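Local structure of diacylglycerol lipase (Aspergillus oryzae, 5XK2) at residues F191-G196 with D244-F249. The protein probably hydrolyses the ester bonds of mono- and diacylglycerols, as a fungal class 3 lipase with an alpha/beta-hydrolase fold. Numbering follows the deposited sequence.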
loop_
_atom_site.group_PDB
_atom_site.type_symbol
_atom_site.label_atom_id
_atom_site.label_comp_id
_atom_site.label_asym_id
_atom_site.label_seq_id
_atom_site.Cartn_x
_atom_site.Cartn_y
_atom_site.Cartn_z
ATOM N N PHE A 191 -22.747 3.849 20.660
ATOM C CA PHE A 191 -22.313 3.411 21.982
ATOM C C PHE A 191 -20.943 3.985 22.357
ATOM O O PHE A 191 -20.778 4.551 23.446
ATOM C CB PHE A 191 -22.285 1.879 22.026
ATOM C CG PHE A 191 -21.868 1.308 23.355
ATOM C CD1 PHE A 191 -22.691 1.411 24.464
ATOM C CD2 PHE A 191 -20.660 0.648 23.482
ATOM C CE1 PHE A 191 -22.307 0.863 25.689
ATOM C CE2 PHE A 191 -20.263 0.107 24.705
ATOM C CZ PHE A 191 -21.081 0.216 25.806
ATOM N N ILE A 192 -19.968 3.853 21.457
ATOM C CA ILE A 192 -18.613 4.325 21.756
ATOM C C ILE A 192 -18.605 5.844 21.927
ATOM O O ILE A 192 -18.026 6.380 22.868
ATOM C CB ILE A 192 -17.622 3.894 20.662
ATOM C CG1 ILE A 192 -17.566 2.360 20.591
ATOM C CG2 ILE A 192 -16.243 4.523 20.929
ATOM C CD1 ILE A 192 -16.662 1.830 19.479
ATOM N N THR A 193 -19.280 6.535 21.012
ATOM C CA THR A 193 -19.386 7.988 21.060
ATOM C C THR A 193 -19.902 8.465 22.416
ATOM O O THR A 193 -19.367 9.393 23.020
ATOM C CB THR A 193 -20.327 8.476 19.923
ATOM O OG1 THR A 193 -19.700 8.183 18.670
ATOM C CG2 THR A 193 -20.635 9.985 20.022
ATOM N N ASN A 194 -20.962 7.822 22.905
ATOM C CA ASN A 194 -21.548 8.291 24.142
ATOM C C ASN A 194 -20.813 7.813 25.395
ATOM O O ASN A 194 -21.133 8.244 26.499
ATOM C CB ASN A 194 -23.024 7.905 24.172
ATOM C CG ASN A 194 -23.838 8.799 23.254
ATOM O OD1 ASN A 194 -23.838 10.000 23.433
ATOM N ND2 ASN A 194 -24.500 8.218 22.267
ATOM N N GLN A 195 -19.775 7.000 25.224
ATOM C CA GLN A 195 -18.847 6.757 26.332
ATOM C C GLN A 195 -18.006 7.996 26.634
ATOM O O GLN A 195 -17.473 8.154 27.742
ATOM C CB GLN A 195 -17.912 5.581 26.013
ATOM C CG GLN A 195 -18.594 4.227 25.956
ATOM C CD GLN A 195 -17.635 3.125 25.512
ATOM O OE1 GLN A 195 -16.783 3.331 24.641
ATOM N NE2 GLN A 195 -17.774 1.949 26.116
ATOM N N GLY A 196 -17.858 8.867 25.636
ATOM C CA GLY A 196 -17.047 10.057 25.788
ATOM C C GLY A 196 -15.553 9.786 25.761
ATOM O O GLY A 196 -15.125 8.634 25.607
ATOM N N ASP A 244 -19.395 16.950 14.644
ATOM C CA ASP A 244 -20.026 15.761 15.224
ATOM C C ASP A 244 -21.013 15.126 14.246
ATOM O O ASP A 244 -21.220 15.640 13.143
ATOM C CB ASP A 244 -20.656 16.056 16.598
ATOM C CG ASP A 244 -21.754 17.078 16.569
ATOM O OD1 ASP A 244 -22.039 17.660 15.506
ATOM O OD2 ASP A 244 -22.330 17.308 17.660
ATOM N N GLY A 245 -21.598 13.994 14.643
ATOM C CA GLY A 245 -22.419 13.168 13.752
ATOM C C GLY A 245 -21.721 11.877 13.358
ATOM O O GLY A 245 -20.499 11.812 13.348
ATOM N N TYR A 246 -22.492 10.834 13.029
ATOM C CA TYR A 246 -21.901 9.521 12.728
ATOM C C TYR A 246 -21.438 9.406 11.270
ATOM O O TYR A 246 -20.552 8.607 10.912
ATOM C CB TYR A 246 -22.908 8.440 13.107
ATOM C CG TYR A 246 -23.208 8.581 14.583
ATOM C CD1 TYR A 246 -22.245 8.236 15.510
ATOM C CD2 TYR A 246 -24.414 9.115 15.043
ATOM C CE1 TYR A 246 -22.449 8.381 16.855
ATOM C CE2 TYR A 246 -24.645 9.266 16.426
ATOM C CZ TYR A 246 -23.635 8.877 17.315
ATOM O OH TYR A 246 -23.737 8.969 18.682
ATOM N N VAL A 247 -22.035 10.254 10.452
ATOM C CA VAL A 247 -21.636 10.469 9.075
ATOM C C VAL A 247 -21.645 11.972 8.909
ATOM O O VAL A 247 -22.656 12.615 9.197
ATOM C CB VAL A 247 -22.581 9.805 8.077
ATOM C CG1 VAL A 247 -22.087 10.053 6.639
ATOM C CG2 VAL A 247 -22.674 8.309 8.374
ATOM N N ASN A 248 -20.520 12.551 8.515
ATOM C CA ASN A 248 -20.473 14.005 8.341
ATOM C C ASN A 248 -19.747 14.330 7.062
ATOM O O ASN A 248 -18.583 13.960 6.907
ATOM C CB ASN A 248 -19.789 14.681 9.541
ATOM C CG ASN A 248 -19.991 16.200 9.562
ATOM O OD1 ASN A 248 -19.762 16.876 8.568
ATOM N ND2 ASN A 248 -20.414 16.732 10.703
ATOM N N PHE A 249 -20.428 14.984 6.130
ATOM C CA PHE A 249 -19.822 15.224 4.824
ATOM C C PHE A 249 -18.965 16.489 4.755
ATOM O O PHE A 249 -18.422 16.815 3.684
ATOM C CB PHE A 249 -20.923 15.304 3.751
ATOM C CG PHE A 249 -21.741 14.052 3.628
ATOM C CD1 PHE A 249 -21.125 12.813 3.542
ATOM C CD2 PHE A 249 -23.119 14.114 3.621
ATOM C CE1 PHE A 249 -21.883 11.643 3.430
ATOM C CE2 PHE A 249 -23.883 12.941 3.510
ATOM C CZ PHE A 249 -23.255 11.712 3.420
#
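Tyr246 reaches from the loop 244-249 to Thr193 and Asn194 on helix 186-195, joining two surface elements of the alpha/beta-hydrolase fold: a helix that precedes strand 198-203 of the main sheet and the loop that leaves edge strand 240-243. The two segments bury just 107 Å² between them, and their nearest CA atoms, those of Thr193 and Tyr246, are still 8.8 Å apart, so the link is made by side chains rather than by backbones.

The loop starts at Asp244, whose side chain touches Ser222 and whose carbonyl serves the loop itself. Gly245 follows, its N making a weak hydrogen bond to Ser222 OG. Tyr246 is next, tied through its backbone to His220. With CG anti to its carbonyl carbon (chi1 -59°), it extends its ring to the helix and meets Thr193 coming from the opposite direction. Thr193 OG1 lies at the ring edge, near the ring plane, 3.3 Å from Tyr246 CE1. This hydroxyl is already engaged by Ala189 O, one turn back, and by Ser222 N, which probably hold it at the ring edge. The methyl lies close by, against the phenol oxygen: Thr193 CG2 is 3.5 Å from Tyr246 OH. Asn194 approaches the same hydroxyl across the tyrosine, its amide plane 65° from the ring; Asn194 ND2 stays 3.7 Å from Tyr246 OH, a contact without hydrogen-bond geometry, and makes a weak hydrogen bond to Glu190 O.

Beyond Tyr246 and Val247, the side chain of Asn248 reaches back to the start of the loop, where Asn248 ND2 donates to Asp244 O at 2.8 Å, with an N-H...O angle of 159° and the acceptor almost in the amide plane.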